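Side-chain contacts in oxidoreductase (Listeria innocua, PDB 3E18), which binds NAD through a Rossmann-type domain and is probably a dehydrogenase of the Gfo/Idh/MocA family whose substrate is not known: residues C94-T99 with W177-L182; V121-R126 with L181-L186; S201-L204 with D209-F212. One frame throughout, in Å; residues are numbered along the deposited sequence. Where two conformers were deposited one is given.

In the fold
Interactions 1 and 2 are buried near the chain centre, and each brings the segment following a parallel Rossmann strand (91-95 or 119-122, neighbours in that sheet) against helix 173-188 of the C-terminal domain. They share Leu-181 and Leu-182 yet differ in chemistry: interaction 1 has no hydrogen bond across its segments and meets through CH-pi and apolar contacts beside NAD, whereas interaction 2 is carried by a salt bridge and a glutamine side-chain hydrogen bond to a backbone carbonyl. Interaction 3, its centre about 18 Å from that of interaction 1, is partly buried at one end of a beta hairpin, where a backbone amide and a serine hydroxyl bond to one aspartate.

Interaction 1 (C94-T99 with W177-L182); sequences CEKPVT and WGVHLL. With NAD (nicotinamide-adenine-dinucleotide), chain E; GOL (glycerol), chain G.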
loop_
_atom_site.group_PDB
_atom_site.type_symbol
_atom_site.label_atom_id
_atom_site.label_comp_id
_atom_site.label_asym_id
_atom_site.label_seq_id
_atom_site.Cartn_x
_atom_site.Cartn_y
_atom_site.Cartn_z
ATOM N N CYS A 94 -19.846 -15.590 -21.403
ATOM C CA CYS A 94 -20.084 -14.184 -21.145
ATOM C C CYS A 94 -18.801 -13.477 -20.722
ATOM O O CYS A 94 -18.090 -13.929 -19.835
ATOM C CB CYS A 94 -21.159 -14.017 -20.079
ATOM S SG CYS A 94 -21.707 -12.333 -19.826
ATOM N N GLU A 95 -18.518 -12.355 -21.368
ATOM C CA GLU A 95 -17.427 -11.495 -20.948
ATOM C C GLU A 95 -17.544 -10.953 -19.520
ATOM O O GLU A 95 -18.642 -10.790 -18.994
ATOM C CB GLU A 95 -17.265 -10.336 -21.921
ATOM C CG GLU A 95 -16.267 -10.626 -23.025
ATOM C CD GLU A 95 -14.847 -10.921 -22.505
ATOM O OE1 GLU A 95 -14.555 -10.759 -21.297
ATOM O OE2 GLU A 95 -14.013 -11.344 -23.319
ATOM N N LYS A 96 -16.381 -10.715 -18.909
ATOM C CA LYS A 96 -16.250 -10.073 -17.597
ATOM C C LYS A 96 -16.677 -8.601 -17.660
ATOM O O LYS A 96 -16.565 -7.972 -18.722
ATOM C CB LYS A 96 -14.792 -10.180 -17.106
ATOM C CG LYS A 96 -13.743 -9.483 -18.000
ATOM C CD LYS A 96 -13.117 -8.244 -17.333
ATOM C CE LYS A 96 -13.738 -6.904 -17.713
ATOM N NZ LYS A 96 -13.048 -6.193 -18.827
ATOM N N PRO A 97 -17.211 -8.038 -16.552
ATOM C CA PRO A 97 -17.771 -8.668 -15.355
ATOM C C PRO A 97 -19.077 -9.279 -15.862
ATOM O O PRO A 97 -19.721 -8.690 -16.740
ATOM C CB PRO A 97 -18.026 -7.484 -14.412
ATOM C CG PRO A 97 -18.158 -6.306 -15.279
ATOM C CD PRO A 97 -17.272 -6.566 -16.476
ATOM N N VAL A 98 -19.429 -10.477 -15.406
ATOM C CA VAL A 98 -20.545 -11.145 -16.056
ATOM C C VAL A 98 -21.835 -10.388 -15.844
ATOM O O VAL A 98 -22.610 -10.226 -16.776
ATOM C CB VAL A 98 -20.705 -12.621 -15.683
ATOM C CG1 VAL A 98 -19.590 -13.405 -16.318
ATOM C CG2 VAL A 98 -20.758 -12.821 -14.172
ATOM N N THR A 99 -22.039 -9.897 -14.622
ATOM C CA THR A 99 -23.197 -9.089 -14.286
ATOM C C THR A 99 -22.768 -7.964 -13.357
ATOM O O THR A 99 -21.651 -7.971 -12.817
ATOM C CB THR A 99 -24.277 -9.897 -13.584
ATOM O OG1 THR A 99 -23.714 -10.551 -12.434
ATOM C CG2 THR A 99 -24.914 -10.918 -14.518
ATOM N N TRP A 177 -10.797 -3.511 -14.762
ATOM C CA TRP A 177 -9.582 -4.232 -14.420
ATOM C C TRP A 177 -9.702 -4.941 -13.078
ATOM O O TRP A 177 -9.126 -6.008 -12.871
ATOM C CB TRP A 177 -8.405 -3.272 -14.400
ATOM C CG TRP A 177 -7.590 -3.307 -15.636
ATOM C CD1 TRP A 177 -7.549 -2.357 -16.620
ATOM C CD2 TRP A 177 -6.691 -4.347 -16.040
ATOM N NE1 TRP A 177 -6.677 -2.741 -17.612
ATOM C CE2 TRP A 177 -6.135 -3.957 -17.280
ATOM C CE3 TRP A 177 -6.292 -5.565 -15.470
ATOM C CZ2 TRP A 177 -5.205 -4.746 -17.963
ATOM C CZ3 TRP A 177 -5.357 -6.343 -16.149
ATOM C CH2 TRP A 177 -4.832 -5.930 -17.382
ATOM N N GLY A 178 -10.444 -4.340 -12.164
ATOM C CA GLY A 178 -10.588 -4.899 -10.819
ATOM C C GLY A 178 -11.067 -6.326 -10.827
ATOM O O GLY A 178 -10.527 -7.159 -10.105
ATOM N N VAL A 179 -12.072 -6.622 -11.652
ATOM C CA VAL A 179 -12.595 -7.979 -11.748
ATOM C C VAL A 179 -11.505 -8.988 -12.150
ATOM O O VAL A 179 -11.443 -10.051 -11.574
ATOM C CB VAL A 179 -13.872 -8.062 -12.655
ATOM C CG1 VAL A 179 -13.586 -7.538 -14.011
ATOM C CG2 VAL A 179 -14.415 -9.477 -12.749
ATOM N N HIS A 180 -10.632 -8.646 -13.099
ATOM C CA HIS A 180 -9.496 -9.527 -13.439
ATOM C C HIS A 180 -8.575 -9.777 -12.251
ATOM O O HIS A 180 -8.190 -10.920 -11.987
ATOM C CB HIS A 180 -8.621 -8.890 -14.505
ATOM C CG HIS A 180 -9.190 -8.952 -15.877
ATOM N ND1 HIS A 180 -9.730 -10.104 -16.409
ATOM C CD2 HIS A 180 -9.247 -8.015 -16.854
ATOM C CE1 HIS A 180 -10.110 -9.866 -17.651
ATOM N NE2 HIS A 180 -9.826 -8.608 -17.946
ATOM N N LEU A 181 -8.214 -8.708 -11.541
ATOM C CA LEU A 181 -7.214 -8.823 -10.476
ATOM C C LEU A 181 -7.788 -9.522 -9.266
ATOM O O LEU A 181 -7.099 -10.294 -8.598
ATOM C CB LEU A 181 -6.680 -7.456 -10.080
ATOM C CG LEU A 181 -6.058 -6.640 -11.214
ATOM C CD1 LEU A 181 -5.481 -5.390 -10.625
ATOM C CD2 LEU A 181 -4.964 -7.452 -11.876
ATOM N N LEU A 182 -9.061 -9.266 -8.992
ATOM C CA LEU A 182 -9.710 -9.870 -7.824
ATOM C C LEU A 182 -10.006 -11.344 -8.066
ATOM O O LEU A 182 -10.006 -12.174 -7.124
ATOM C CB LEU A 182 -11.009 -9.135 -7.509
ATOM C CG LEU A 182 -10.885 -7.674 -7.052
ATOM C CD1 LEU A 182 -12.234 -7.023 -7.109
ATOM C CD2 LEU A 182 -10.241 -7.511 -5.676
HETATM P PA NAD E . -17.289 -2.229 -27.385
HETATM O O1A NAD E . -16.021 -2.093 -28.138
HETATM O O2A NAD E . -17.985 -0.954 -27.139
HETATM O O5B NAD E . -18.260 -3.267 -28.132
HETATM C C5B NAD E . -19.522 -3.655 -27.637
HETATM C C4B NAD E . -20.380 -4.033 -28.841
HETATM O O4B NAD E . -21.627 -4.559 -28.428
HETATM C C3B NAD E . -20.673 -2.812 -29.709
HETATM O O3B NAD E . -20.309 -3.098 -31.038
HETATM C C2B NAD E . -22.171 -2.626 -29.583
HETATM O O2B NAD E . -22.761 -2.125 -30.761
HETATM C C1B NAD E . -22.647 -4.027 -29.248
HETATM N N9A NAD E . -23.930 -4.057 -28.529
HETATM C C8A NAD E . -24.383 -3.173 -27.579
HETATM N N7A NAD E . -25.608 -3.578 -27.165
HETATM C C5A NAD E . -25.937 -4.703 -27.843
HETATM C C6A NAD E . -27.064 -5.517 -27.820
HETATM N N6A NAD E . -27.990 -5.325 -26.882
HETATM N N1A NAD E . -27.118 -6.627 -28.650
HETATM C C2A NAD E . -26.071 -6.925 -29.498
HETATM N N3A NAD E . -24.957 -6.110 -29.517
HETATM C C4A NAD E . -24.892 -5.017 -28.704
HETATM O O3 NAD E . -16.982 -2.963 -25.973
HETATM P PN NAD E . -15.747 -3.932 -25.698
HETATM O O1N NAD E . -14.585 -3.138 -25.216
HETATM O O2N NAD E . -15.582 -4.902 -26.805
HETATM O O5D NAD E . -16.280 -4.750 -24.386
HETATM C C5D NAD E . -17.445 -5.547 -24.400
HETATM C C4D NAD E . -17.415 -6.531 -23.208
HETATM O O4D NAD E . -16.179 -7.222 -23.186
HETATM C C3D NAD E . -17.523 -5.842 -21.859
HETATM O O3D NAD E . -18.222 -6.688 -20.957
HETATM C C2D NAD E . -16.095 -5.722 -21.367
HETATM O O2D NAD E . -16.057 -5.778 -19.960
HETATM C C1D NAD E . -15.457 -6.959 -21.984
HETATM N N1N NAD E . -13.992 -6.876 -22.230
HETATM C C2N NAD E . -13.222 -7.856 -21.671
HETATM C C3N NAD E . -11.842 -7.888 -21.837
HETATM C C7N NAD E . -11.094 -9.109 -21.397
HETATM O O7N NAD E . -9.692 -9.075 -21.366
HETATM N N7N NAD E . -11.758 -10.216 -21.051
HETATM C C4N NAD E . -11.226 -6.907 -22.628
HETATM C C5N NAD E . -12.014 -5.914 -23.214
HETATM C C6N NAD E . -13.400 -5.913 -23.015
HETATM C C1 GOL G . -7.987 -5.635 -20.451
HETATM O O1 GOL G . -8.209 -7.019 -20.253
HETATM C C2 GOL G . -9.169 -4.787 -19.976
HETATM O O2 GOL G . -10.231 -5.591 -19.485
HETATM C C3 GOL G . -9.622 -3.915 -21.150
HETATM O O3 GOL G . -10.781 -3.164 -20.848
#
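In the conformer given, the aliphatic part of Lys-96 lies over His-180, a CH-pi contact in which CD stands 3.6 Å from the imidazole centroid and 25° off the ring normal. The lysine chain crosses the ring at about a right angle, and bends at chi2, chi3 and chi4 bring NZ round to the glycerol and the ribose.

Apolar contact comes from Val-179. Its CG1 lies 3.4 Å from Lys-96 CD, a closeness that is doubtful because the lysine has a second conformer, while CG2 faces Pro-97 CB at a looser 4.4 Å. The peptide bond before Pro-97 is cis. This Glu-Lys-Pro turn after strand 91-95 is the EKP signature of Gfo/Idh/MocA dehydrogenases, here brought against helix 173-188 of the C-terminal domain beside NAD.

Polar contacts run mostly to bound groups. Lys-96 O accepts a hydrogen bond from the ribose O2D of NAD at 2.6 Å. In the same conformer Lys-96 NZ bonds glycerol O2 at 3.0 Å and forms a salt bridge with Asp-176; its bond to O2D is weak. Glu-95 OE1 receives the carboxamide N7N of NAD at 2.9 Å (N-H...O 163°) and also the amide of Lys-96, which arrives on its anti side. Glu-95 OE2 is held by His-20 and His-122. The bonds of His-180 NE2 to glycerol O1 and O2 are weak, and NAD C7N lies at the imidazole edge, in its plane.

Interaction 2 (V121-R126 with L181-L186); sequences VHQNRR and LLDQLL. With NAD (nicotinamide-adenine-dinucleotide), chain E.
Asp-183 of helix 173-188 meets Arg-126 in a side-on, two-nitrogen salt bridge. Arg-126 NE reaches OD2 of Asp-183 at 2.8 Å and its NH2 reaches OD1 at 2.8 Å, each using the syn lone pair of its oxygen; the guanidinium and carboxylate planes are 26° apart. With CG of Asp-183 anti to its own backbone N (chi1 177°), the carboxylate reaches toward segment 121-126. There Gln-123 packs obliquely against it, CB lying 3.4 Å from Asp-183 OD2.

Next, Gln-184 stretches its chain beyond CG so that NE2 donates to the backbone O of Arg-125 at 2.9 Å (N-H...O 166°). The oxygen lies in the Gln-184 amide plane, although the donor stands above the carbonyl plane. Gln-184 OE1 has a weak bond from Arg-238.

The 3-10 turn at 124-126 joins the end of Rossmann strand 119-122 to the C-terminal domain. Within it, Asn-124 pairs with the NAD carboxamide, accepting N7N at OD1 (3.0 Å) and donating from ND2 to O7N. Glu-327 forms a second salt bridge to Arg-126, through NH1. A buried arginine flanked by two carboxylates is probably kept charged, and the paired bonds to Asp-183 fix the rotation of its guanidinium.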
loop_
_atom_site.group_PDB
_atom_site.type_symbol
_atom_site.label_atom_id
_atom_site.label_comp_id
_atom_site.label_asym_id
_atom_site.label_seq_id
_atom_site.Cartn_x
_atom_site.Cartn_y
_atom_site.Cartn_z
ATOM N N VAL A 121 -17.966 -17.767 -17.467
ATOM C CA VAL A 121 -17.373 -16.424 -17.514
ATOM C C VAL A 121 -16.002 -16.455 -18.174
ATOM O O VAL A 121 -15.186 -17.306 -17.863
ATOM C CB VAL A 121 -17.228 -15.873 -16.107
ATOM N N HIS A 122 -15.737 -15.499 -19.049
ATOM C CA HIS A 122 -14.455 -15.417 -19.707
ATOM C C HIS A 122 -13.415 -14.741 -18.823
ATOM O O HIS A 122 -13.061 -13.583 -19.038
ATOM C CB HIS A 122 -14.578 -14.660 -21.026
ATOM C CG HIS A 122 -13.369 -14.789 -21.896
ATOM N ND1 HIS A 122 -12.816 -13.720 -22.568
ATOM C CD2 HIS A 122 -12.593 -15.859 -22.188
ATOM C CE1 HIS A 122 -11.761 -14.129 -23.250
ATOM N NE2 HIS A 122 -11.608 -15.424 -23.044
ATOM N N GLN A 123 -12.926 -15.468 -17.821
ATOM C CA GLN A 123 -11.845 -14.950 -16.988
ATOM C C GLN A 123 -10.497 -15.309 -17.610
ATOM O O GLN A 123 -9.749 -16.108 -17.084
ATOM C CB GLN A 123 -12.008 -15.432 -15.527
ATOM C CG GLN A 123 -13.349 -14.994 -14.865
ATOM C CD GLN A 123 -13.505 -13.484 -14.623
ATOM O OE1 GLN A 123 -12.562 -12.693 -14.760
ATOM N NE2 GLN A 123 -14.708 -13.087 -14.261
ATOM N N ASN A 124 -10.185 -14.680 -18.751
ATOM C CA ASN A 124 -9.013 -15.037 -19.535
ATOM C C ASN A 124 -7.688 -14.710 -18.839
ATOM O O ASN A 124 -6.660 -15.299 -19.157
ATOM C CB ASN A 124 -9.052 -14.333 -20.910
ATOM C CG ASN A 124 -9.178 -12.828 -20.793
ATOM O OD1 ASN A 124 -9.957 -12.334 -19.994
ATOM N ND2 ASN A 124 -8.422 -12.090 -21.613
ATOM N N ARG A 125 -7.703 -13.789 -17.875
ATOM C CA ARG A 125 -6.437 -13.377 -17.240
ATOM C C ARG A 125 -5.926 -14.338 -16.170
ATOM O O ARG A 125 -4.839 -14.146 -15.614
ATOM C CB ARG A 125 -6.487 -11.912 -16.794
ATOM C CG ARG A 125 -6.557 -10.978 -18.015
ATOM C CD ARG A 125 -6.089 -9.578 -17.709
ATOM N NE ARG A 125 -6.025 -8.752 -18.912
ATOM C CZ ARG A 125 -4.929 -8.523 -19.639
ATOM N NH1 ARG A 125 -3.752 -9.053 -19.311
ATOM N NH2 ARG A 125 -5.013 -7.735 -20.698
ATOM N N ARG A 126 -6.689 -15.398 -15.905
ATOM C CA ARG A 126 -6.187 -16.514 -15.107
ATOM C C ARG A 126 -5.050 -17.236 -15.830
ATOM O O ARG A 126 -4.244 -17.902 -15.199
ATOM C CB ARG A 126 -7.291 -17.511 -14.813
ATOM C CG ARG A 126 -8.335 -17.015 -13.875
ATOM C CD ARG A 126 -9.250 -18.151 -13.507
ATOM N NE ARG A 126 -10.416 -17.671 -12.789
ATOM C CZ ARG A 126 -11.234 -18.466 -12.105
ATOM N NH1 ARG A 126 -11.018 -19.765 -12.102
ATOM N NH2 ARG A 126 -12.294 -17.974 -11.476
ATOM N N LEU A 181 -8.214 -8.708 -11.541
ATOM C CA LEU A 181 -7.214 -8.823 -10.476
ATOM C C LEU A 181 -7.788 -9.522 -9.266
ATOM O O LEU A 181 -7.099 -10.294 -8.598
ATOM C CB LEU A 181 -6.680 -7.456 -10.080
ATOM C CG LEU A 181 -6.058 -6.640 -11.214
ATOM C CD1 LEU A 181 -5.481 -5.390 -10.625
ATOM C CD2 LEU A 181 -4.964 -7.452 -11.876
ATOM N N LEU A 182 -9.061 -9.266 -8.992
ATOM C CA LEU A 182 -9.710 -9.870 -7.824
ATOM C C LEU A 182 -10.006 -11.344 -8.066
ATOM O O LEU A 182 -10.006 -12.174 -7.124
ATOM C CB LEU A 182 -11.009 -9.135 -7.509
ATOM C CG LEU A 182 -10.885 -7.674 -7.052
ATOM C CD1 LEU A 182 -12.234 -7.023 -7.109
ATOM C CD2 LEU A 182 -10.241 -7.511 -5.676
ATOM N N ASP A 183 -10.304 -11.655 -9.325
ATOM C CA ASP A 183 -10.546 -13.038 -9.745
ATOM C C ASP A 183 -9.271 -13.885 -9.663
ATOM O O ASP A 183 -9.303 -14.999 -9.118
ATOM C CB ASP A 183 -11.160 -13.095 -11.142
ATOM C CG ASP A 183 -11.345 -14.508 -11.622
ATOM O OD1 ASP A 183 -12.218 -15.229 -11.075
ATOM O OD2 ASP A 183 -10.572 -14.901 -12.511
ATOM N N GLN A 184 -8.161 -13.343 -10.172
ATOM C CA GLN A 184 -6.816 -13.921 -9.947
ATOM C C GLN A 184 -6.583 -14.234 -8.478
ATOM O O GLN A 184 -6.227 -15.355 -8.117
ATOM C CB GLN A 184 -5.734 -12.960 -10.421
ATOM C CG GLN A 184 -5.481 -13.019 -11.941
ATOM C CD GLN A 184 -4.462 -11.990 -12.421
ATOM O OE1 GLN A 184 -4.003 -11.131 -11.667
ATOM N NE2 GLN A 184 -4.098 -12.090 -13.684
ATOM N N LEU A 185 -6.830 -13.249 -7.626
ATOM C CA LEU A 185 -6.546 -13.396 -6.191
ATOM C C LEU A 185 -7.384 -14.474 -5.522
ATOM O O LEU A 185 -6.882 -15.270 -4.700
ATOM C CB LEU A 185 -6.792 -12.054 -5.485
ATOM C CG LEU A 185 -6.635 -12.001 -3.961
ATOM C CD1 LEU A 185 -5.177 -12.168 -3.532
ATOM C CD2 LEU A 185 -7.215 -10.697 -3.444
ATOM N N LEU A 186 -8.671 -14.478 -5.840
ATOM C CA LEU A 186 -9.608 -15.425 -5.216
ATOM C C LEU A 186 -9.453 -16.842 -5.791
ATOM O O LEU A 186 -9.700 -17.855 -5.113
ATOM C CB LEU A 186 -11.041 -14.895 -5.349
ATOM C CG LEU A 186 -11.676 -14.293 -4.085
ATOM C CD1 LEU A 186 -10.751 -13.323 -3.367
ATOM C CD2 LEU A 186 -13.030 -13.645 -4.369
HETATM P PA NAD E . -17.289 -2.229 -27.385
HETATM O O1A NAD E . -16.021 -2.093 -28.138
HETATM O O2A NAD E . -17.985 -0.954 -27.139
HETATM O O5B NAD E . -18.260 -3.267 -28.132
HETATM C C5B NAD E . -19.522 -3.655 -27.637
HETATM C C4B NAD E . -20.380 -4.033 -28.841
HETATM O O4B NAD E . -21.627 -4.559 -28.428
HETATM C C3B NAD E . -20.673 -2.812 -29.709
HETATM O O3B NAD E . -20.309 -3.098 -31.038
HETATM C C2B NAD E . -22.171 -2.626 -29.583
HETATM O O2B NAD E . -22.761 -2.125 -30.761
HETATM C C1B NAD E . -22.647 -4.027 -29.248
HETATM N N9A NAD E . -23.930 -4.057 -28.529
HETATM C C8A NAD E . -24.383 -3.173 -27.579
HETATM N N7A NAD E . -25.608 -3.578 -27.165
HETATM C C5A NAD E . -25.937 -4.703 -27.843
HETATM C C6A NAD E . -27.064 -5.517 -27.820
HETATM N N6A NAD E . -27.990 -5.325 -26.882
HETATM N N1A NAD E . -27.118 -6.627 -28.650
HETATM C C2A NAD E . -26.071 -6.925 -29.498
HETATM N N3A NAD E . -24.957 -6.110 -29.517
HETATM C C4A NAD E . -24.892 -5.017 -28.704
HETATM O O3 NAD E . -16.982 -2.963 -25.973
HETATM P PN NAD E . -15.747 -3.932 -25.698
HETATM O O1N NAD E . -14.585 -3.138 -25.216
HETATM O O2N NAD E . -15.582 -4.902 -26.805
HETATM O O5D NAD E . -16.280 -4.750 -24.386
HETATM C C5D NAD E . -17.445 -5.547 -24.400
HETATM C C4D NAD E . -17.415 -6.531 -23.208
HETATM O O4D NAD E . -16.179 -7.222 -23.186
HETATM C C3D NAD E . -17.523 -5.842 -21.859
HETATM O O3D NAD E . -18.222 -6.688 -20.957
HETATM C C2D NAD E . -16.095 -5.722 -21.367
HETATM O O2D NAD E . -16.057 -5.778 -19.960
HETATM C C1D NAD E . -15.457 -6.959 -21.984
HETATM N N1N NAD E . -13.992 -6.876 -22.230
HETATM C C2N NAD E . -13.222 -7.856 -21.671
HETATM C C3N NAD E . -11.842 -7.888 -21.837
HETATM C C7N NAD E . -11.094 -9.109 -21.397
HETATM O O7N NAD E . -9.692 -9.075 -21.366
HETATM N N7N NAD E . -11.758 -10.216 -21.051
HETATM C C4N NAD E . -11.226 -6.907 -22.628
HETATM C C5N NAD E . -12.014 -5.914 -23.214
HETATM C C6N NAD E . -13.400 -5.913 -23.015
#

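Interaction 3 (S201-L204 with D209-F212); sequences SFAL and DDGF
Two backbone hydrogen bonds join Ser-201 to segment 209-212: its N donates to Gly-211 O at 2.7 Å, and its O accepts from Asp-210 N at 2.8 Å. This is the loop end of a beta hairpin between antiparallel strands 193-201 and 211-218, in the large mixed sheet of the C-terminal domain.

Within the loop, the side chain of Asp-210 is the polar centre. Its CG sits between the backbone N and the carbonyl carbon (chi1 57°), which sends the carboxylate in among the backbone of 201-204. OD1 takes the hydroxyl of Ser-201, OG to OD1 being 2.6 Å, on the syn side and 28° out of the carboxylate plane. OD2 accepts the amide of Leu-204 at 2.8 Å, with an N-H...O angle of 165°, from above that plane. The two oxygens therefore tie the first and last residues of segment 201-204 to the same side chain, which is consistent with holding the turn between them. The amide of Ala-203 also lies close to OD2, but its angle is poor; it bonds weakly to Ser-201 OG instead.

Leu-204 crosses Asp-210 obliquely, its CB beside OD2 and its CD1 near CB of the aspartate. From the same loop Ala-203 packs on Phe-147 and Leu-204 on Pro-287, both of the second subunit, so this loop lies at the dimer interface. Asp-209 turns its carboxylate elsewhere, to the amide of Val-174 in helix 173-188. On the more exposed side the phenyl ring of Phe-202 meets the start of segment 209-212, where CE1 comes 3.4 Å from the backbone N of Asp-209.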
loop_
_atom_site.group_PDB
_atom_site.type_symbol
_atom_site.label_atom_id
_atom_site.label_comp_id
_atom_site.label_asym_id
_atom_site.label_seq_id
_atom_site.Cartn_x
_atom_site.Cartn_y
_atom_site.Cartn_z
ATOM N N SER A 201 -10.745 6.253 -6.854
ATOM C CA SER A 201 -10.222 7.492 -7.404
ATOM C C SER A 201 -11.219 8.127 -8.362
ATOM O O SER A 201 -11.737 7.458 -9.249
ATOM C CB SER A 201 -8.906 7.235 -8.129
ATOM O OG SER A 201 -8.506 8.398 -8.835
ATOM N N PHE A 202 -11.480 9.420 -8.176
ATOM C CA PHE A 202 -12.289 10.194 -9.106
ATOM C C PHE A 202 -11.514 11.422 -9.534
ATOM O O PHE A 202 -12.080 12.509 -9.683
ATOM C CB PHE A 202 -13.604 10.608 -8.457
ATOM C CG PHE A 202 -14.524 9.467 -8.179
ATOM C CD1 PHE A 202 -15.353 8.968 -9.176
ATOM C CD2 PHE A 202 -14.587 8.905 -6.906
ATOM C CE1 PHE A 202 -16.214 7.916 -8.919
ATOM C CE2 PHE A 202 -15.445 7.852 -6.643
ATOM C CZ PHE A 202 -16.262 7.354 -7.656
ATOM N N ALA A 203 -10.216 11.231 -9.746
ATOM C CA ALA A 203 -9.294 12.310 -10.066
ATOM C C ALA A 203 -9.507 12.844 -11.481
ATOM O O ALA A 203 -9.125 13.977 -11.790
ATOM C CB ALA A 203 -7.870 11.839 -9.891
ATOM N N LEU A 204 -10.113 12.029 -12.339
ATOM C CA LEU A 204 -10.432 12.473 -13.692
ATOM C C LEU A 204 -11.760 13.230 -13.769
ATOM O O LEU A 204 -12.035 13.918 -14.757
ATOM C CB LEU A 204 -10.399 11.302 -14.674
ATOM C CG LEU A 204 -8.999 10.749 -14.962
ATOM C CD1 LEU A 204 -9.052 9.687 -16.027
ATOM C CD2 LEU A 204 -8.026 11.848 -15.358
ATOM N N ASP A 209 -15.374 5.505 -11.194
ATOM C CA ASP A 209 -14.004 5.472 -10.683
ATOM C C ASP A 209 -12.967 5.281 -11.786
ATOM O O ASP A 209 -13.164 4.479 -12.700
ATOM C CB ASP A 209 -13.869 4.362 -9.642
ATOM C CG ASP A 209 -14.053 2.968 -10.234
ATOM O OD1 ASP A 209 -15.208 2.550 -10.468
ATOM O OD2 ASP A 209 -13.034 2.283 -10.455
ATOM N N ASP A 210 -11.866 6.026 -11.704
ATOM C CA ASP A 210 -10.788 5.890 -12.684
ATOM C C ASP A 210 -9.656 5.061 -12.082
ATOM O O ASP A 210 -8.591 4.869 -12.677
ATOM C CB ASP A 210 -10.314 7.260 -13.184
ATOM C CG ASP A 210 -9.844 8.179 -12.061
ATOM O OD1 ASP A 210 -8.845 7.844 -11.396
ATOM O OD2 ASP A 210 -10.456 9.255 -11.864
ATOM N N GLY A 211 -9.889 4.578 -10.868
ATOM C CA GLY A 211 -8.919 3.750 -10.220
ATOM C C GLY A 211 -9.415 3.427 -8.829
ATOM O O GLY A 211 -10.378 4.009 -8.360
ATOM N N PHE A 212 -8.713 2.531 -8.162
ATOM C CA PHE A 212 -9.054 2.165 -6.786
ATOM C C PHE A 212 -7.879 1.525 -6.090
ATOM O O PHE A 212 -6.881 1.172 -6.728
ATOM C CB PHE A 212 -10.255 1.219 -6.763
ATOM C CG PHE A 212 -9.970 -0.152 -7.306
ATOM C CD1 PHE A 212 -9.711 -1.207 -6.441
ATOM C CD2 PHE A 212 -9.966 -0.394 -8.680
ATOM C CE1 PHE A 212 -9.432 -2.477 -6.928
ATOM C CE2 PHE A 212 -9.697 -1.670 -9.167
ATOM C CZ PHE A 212 -9.431 -2.707 -8.282
#